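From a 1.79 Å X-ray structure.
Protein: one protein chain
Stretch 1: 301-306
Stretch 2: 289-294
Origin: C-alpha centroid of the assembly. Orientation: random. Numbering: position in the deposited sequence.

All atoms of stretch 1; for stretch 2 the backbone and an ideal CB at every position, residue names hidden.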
ATOM      1  N   LYS A 301     -29.160  15.880   9.435  1.00 46.80           N
ATOM      2  CA  LYS A 301     -28.684  17.101  10.094  1.00 47.41           C
ATOM      3  C   LYS A 301     -29.036  17.067  11.591  1.00 50.83           C
ATOM      4  O   LYS A 301     -30.022  16.449  12.001  1.00 48.25           O
ATOM      5  CB  LYS A 301     -29.259  18.386   9.455  1.00 45.69           C
ATOM      6  CG  LYS A 301     -29.206  18.442   7.952  1.00 49.57           C
ATOM      7  CD  LYS A 301     -30.133  19.506   7.360  1.00 52.65           C
ATOM      8  CE  LYS A 301     -30.241  19.227   5.859  1.00 59.33           C
ATOM      9  NZ  LYS A 301     -30.581  20.428   5.054  1.00 65.88           N
ATOM     10  N   THR A 302     -28.201  17.707  12.404  1.00 42.66           N
ATOM     11  CA  THR A 302     -28.429  17.776  13.829  1.00 47.63           C
ATOM     12  C   THR A 302     -27.523  18.870  14.337  1.00 44.48           C
ATOM     13  O   THR A 302     -26.561  19.194  13.660  1.00 40.49           O
ATOM     14  CB  THR A 302     -28.096  16.448  14.539  1.00 50.05           C
ATOM     15  OG1 THR A 302     -28.414  16.586  15.930  1.00 51.83           O
ATOM     16  CG2 THR A 302     -26.597  16.108  14.386  1.00 50.33           C
ATOM     17  N   SER A 303     -27.832  19.461  15.498  1.00 40.21           N
ATOM     18  CA  SER A 303     -26.883  20.428  16.137  1.00 41.24           C
ATOM     19  C   SER A 303     -25.944  19.773  17.176  1.00 35.27           C
ATOM     20  O   SER A 303     -24.925  20.370  17.551  1.00 38.90           O
ATOM     21  CB  SER A 303     -27.634  21.575  16.764  1.00 45.15           C
ATOM     22  OG  SER A 303     -28.563  21.010  17.682  1.00 52.07           O
ATOM     23  N   ASP A 304     -26.268  18.548  17.599  1.00 36.16           N
ATOM     24  CA  ASP A 304     -25.497  17.796  18.618  1.00 38.19           C
ATOM     25  C   ASP A 304     -25.451  16.348  18.255  1.00 41.27           C
ATOM     26  O   ASP A 304     -26.489  15.728  17.936  1.00 41.81           O
ATOM     27  CB  ASP A 304     -26.126  17.912  20.026  1.00 40.52           C
ATOM     28  CG  ASP A 304     -26.223  19.360  20.492  1.00 42.31           C
ATOM     29  OD1 ASP A 304     -27.221  20.013  20.145  1.00 48.33           O
ATOM     30  OD2 ASP A 304     -25.270  19.892  21.113  1.00 50.25           O
ATOM     31  N   TRP A 305     -24.251  15.779  18.388  1.00 40.59           N
ATOM     32  CA  TRP A 305     -23.992  14.419  17.971  1.00 39.04           C
ATOM     33  C   TRP A 305     -22.927  13.775  18.792  1.00 41.94           C
ATOM     34  O   TRP A 305     -21.772  14.254  18.836  1.00 37.59           O
ATOM     35  CB  TRP A 305     -23.595  14.382  16.501  1.00 37.55           C
ATOM     36  CG  TRP A 305     -23.613  13.011  15.876  1.00 39.37           C
ATOM     37  CD1 TRP A 305     -24.303  11.880  16.291  1.00 37.84           C
ATOM     38  CD2 TRP A 305     -22.958  12.619  14.620  1.00 39.67           C
ATOM     39  NE1 TRP A 305     -24.085  10.834  15.419  1.00 38.98           N
ATOM     40  CE2 TRP A 305     -23.305  11.225  14.387  1.00 42.66           C
ATOM     41  CE3 TRP A 305     -22.155  13.289  13.675  1.00 45.82           C
ATOM     42  CZ2 TRP A 305     -22.834  10.519  13.256  1.00 40.60           C
ATOM     43  CZ3 TRP A 305     -21.697  12.573  12.538  1.00 42.22           C
ATOM     44  CH2 TRP A 305     -22.025  11.230  12.342  1.00 46.10           C
ATOM     45  N   LYS A 306     -23.321  12.678  19.440  1.00 41.13           N
ATOM     46  CA  LYS A 306     -22.403  11.808  20.143  1.00 45.93           C
ATOM     47  C   LYS A 306     -21.983  10.727  19.165  1.00 41.90           C
ATOM     48  O   LYS A 306     -22.783   9.929  18.700  1.00 37.70           O
ATOM     49  CB  LYS A 306     -23.019  11.177  21.413  1.00 50.75           C
ATOM     50  CG  LYS A 306     -21.970  10.413  22.243  1.00 55.00           C
ATOM     51  CD  LYS A 306     -22.405  10.131  23.677  1.00 66.42           C
ATOM     52  CE  LYS A 306     -23.380   8.967  23.774  1.00 66.20           C
ATOM     53  NZ  LYS A 306     -23.619   8.575  25.195  1.00 82.83           N
ATOM     54  N   UNK A 289     -25.012  26.503  10.817  1.00 45.21           N
ATOM     55  CA  UNK A 289     -25.206  26.171  12.240  1.00 42.14           C
ATOM     56  C   UNK A 289     -25.570  24.734  12.555  1.00 41.08           C
ATOM     57  O   UNK A 289     -26.000  24.444  13.679  1.00 41.50           O
ATOM     58  CB  UNK A 289     -26.304  27.069  12.814  1.00 42.14           C
ATOM     59  N   UNK A 290     -25.409  23.815  11.602  1.00 37.89           N
ATOM     60  CA  UNK A 290     -25.776  22.399  11.838  1.00 36.43           C
ATOM     61  C   UNK A 290     -24.657  21.441  11.427  1.00 39.26           C
ATOM     62  O   UNK A 290     -23.749  21.839  10.710  1.00 32.95           O
ATOM     63  CB  UNK A 290     -27.053  22.049  11.071  1.00 36.43           C
ATOM     64  N   UNK A 291     -24.748  20.196  11.880  1.00 37.36           N
ATOM     65  CA  UNK A 291     -23.822  19.171  11.448  1.00 39.28           C
ATOM     66  C   UNK A 291     -24.554  18.427  10.342  1.00 40.65           C
ATOM     67  O   UNK A 291     -25.624  17.846  10.596  1.00 34.95           O
ATOM     68  CB  UNK A 291     -23.392  18.249  12.591  1.00 39.28           C
ATOM     69  N   UNK A 292     -24.002  18.449   9.117  1.00 35.71           N
ATOM     70  CA  UNK A 292     -24.545  17.635   8.013  1.00 39.10           C
ATOM     71  C   UNK A 292     -23.795  16.317   7.935  1.00 39.61           C
ATOM     72  O   UNK A 292     -22.571  16.317   7.786  1.00 35.37           O
ATOM     73  CB  UNK A 292     -24.450  18.379   6.679  1.00 39.10           C
ATOM     74  N   UNK A 293     -24.520  15.218   8.060  1.00 33.29           N
ATOM     75  CA  UNK A 293     -23.951  13.879   8.098  1.00 40.47           C
ATOM     76  C   UNK A 293     -24.200  13.228   6.751  1.00 38.81           C
ATOM     77  O   UNK A 293     -25.351  12.947   6.383  1.00 43.85           O
ATOM     78  CB  UNK A 293     -24.547  13.046   9.235  1.00 40.47           C
ATOM     79  N   UNK A 294     -23.120  12.989   6.014  1.00 38.78           N
ATOM     80  CA  UNK A 294     -23.189  12.449   4.673  1.00 38.97           C
ATOM     81  C   UNK A 294     -22.827  10.994   4.749  1.00 39.89           C
ATOM     82  O   UNK A 294     -21.628  10.594   4.801  1.00 45.66           O
ATOM     83  CB  UNK A 294     -22.272  13.202   3.707  1.00 38.97           C
TER

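Position 289 lies before the paired strand. Its phi/psi of 66/14 has a positive phi, which by itself favours glycine. The ideal CB would point sideways and has nothing of stretch 1 within 5.5 Å. The deposited residue is Gly289.

Position 290 begins the strand. Its CA lies 4.9 Å from the CA of Ser303, and CA-to-CB points sideways. The ideal CB is 3.9 Å from Thr302 O and 4.6 Å from Lys301 CB. Stretch 1 offers the start of the Lys301 side chain and the backbone leading into Ser303. A medium apolar side chain would suit, and a longer one with an aliphatic stem could also lie here. The residue is Leu290, with chi1 m and chi2 t. Its two methyls reach different neighbours: CD1 is 4.0 Å from Lys301 CB, and CD2 is 4.1 Å from Ser303 CB.

Position 291 pairs with Thr302 as an antiparallel hydrogen-bonded pair. The backbone supplies both bonds, so they do not choose between side chains, except that proline would lack the N-H that donates to Thr302 O. 291 N donates to Thr302 O at 2.7 Å, nearly straight at 167°. Thr302 N donates to 291 O at 3.2 Å and 143°. 291 O also lies 3.2 Å from Lys301 CA, a CA-H...O contact. CA-to-CB points to the sheet face that carries the Thr302 side chain, and the ideal CB is 5.2 Å from Trp305 CE3. The methyl of Thr302 and the indole make this an apolar site. Valine, isoleucine or leucine would be reasonable, and a branched CB suits a strand. The residue is Ile291. Its CB is 4.1 Å from Thr302 CG2. CD1 extends along stretch 1 to within 4.0 Å of Trp305 CB, while CG2 approaches the indole obliquely.

Position 292 pairs with Lys301 without hydrogen bonds, the CA atoms 4.7 Å apart. CA-to-CB points to the face shared with the Lys301 side chain, and the ideal CB is 4.9 Å from Lys301 CG. An aliphatic residue would suit the lysine stem; an acidic one might answer its charge, although the amine leads away. The residue is Leu292. Its end comes nearer than its base, with CD2 3.9 Å from Lys301 CG.

Position 293 points toward stretch 1. The ideal CB is 4.4 Å from Trp305 CZ3, so the side chain starts beside the indole. A long aliphatic chain, an aromatic or a cation could use the ring. The residue is Lys293, laid along one face of Trp305. CG is 3.7 Å from Trp305 CZ3. CE sits 3.9 Å from the centroid of the six-membered ring, a CH-pi contact. NZ lies 4.2 Å from the centroid of the five-membered ring, 11° off the normal: a cation-pi interaction. NZ also donates to a water at 3.0 Å, and that water gives a weak hydrogen bond to Asp304 O at 3.4 Å.

Position 294 is out of reach of stretch 1, which therefore sets no preference. The residue is Phe294.

Stretch 2, residues 289-294: GLILKF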
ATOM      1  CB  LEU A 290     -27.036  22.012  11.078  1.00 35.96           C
ATOM      2  CG  LEU A 290     -28.384  22.634  11.509  1.00 46.40           C
ATOM      3  CD1 LEU A 290     -29.377  22.276  10.426  1.00 43.48           C
ATOM      4  CD2 LEU A 290     -28.873  22.129  12.871  1.00 40.72           C
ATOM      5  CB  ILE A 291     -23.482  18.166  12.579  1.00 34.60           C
ATOM      6  CG1 ILE A 291     -22.772  18.846  13.745  1.00 38.17           C
ATOM      7  CG2 ILE A 291     -22.698  16.968  12.027  1.00 37.49           C
ATOM      8  CD1 ILE A 291     -22.805  18.033  15.038  1.00 39.44           C
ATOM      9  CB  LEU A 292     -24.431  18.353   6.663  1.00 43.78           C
ATOM     10  CG  LEU A 292     -24.699  19.853   6.466  1.00 46.76           C
ATOM     11  CD1 LEU A 292     -24.955  20.124   4.994  1.00 48.31           C
ATOM     12  CD2 LEU A 292     -25.842  20.356   7.322  1.00 43.85           C
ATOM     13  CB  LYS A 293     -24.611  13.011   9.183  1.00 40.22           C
ATOM     14  CG  LYS A 293     -24.634  13.645  10.572  1.00 47.97           C
ATOM     15  CD  LYS A 293     -25.998  13.439  11.260  1.00 57.27           C
ATOM     16  CE  LYS A 293     -26.077  12.178  12.094  1.00 59.21           C
ATOM     17  NZ  LYS A 293     -27.184  12.344  13.100  1.00 67.19           N
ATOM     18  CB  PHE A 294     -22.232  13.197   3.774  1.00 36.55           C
ATOM     19  CG  PHE A 294     -22.652  14.599   3.468  1.00 36.24           C
ATOM     20  CD1 PHE A 294     -23.540  14.849   2.421  1.00 36.27           C
ATOM     21  CD2 PHE A 294     -22.137  15.678   4.174  1.00 35.28           C
ATOM     22  CE1 PHE A 294     -23.935  16.141   2.118  1.00 37.79           C
ATOM     23  CE2 PHE A 294     -22.515  16.970   3.875  1.00 36.64           C
ATOM     24  CZ  PHE A 294     -23.411  17.212   2.832  1.00 40.00           C
TER
HETATM   25  O   HOH W   1     -27.617  13.214  15.946  1.00 64.59           O
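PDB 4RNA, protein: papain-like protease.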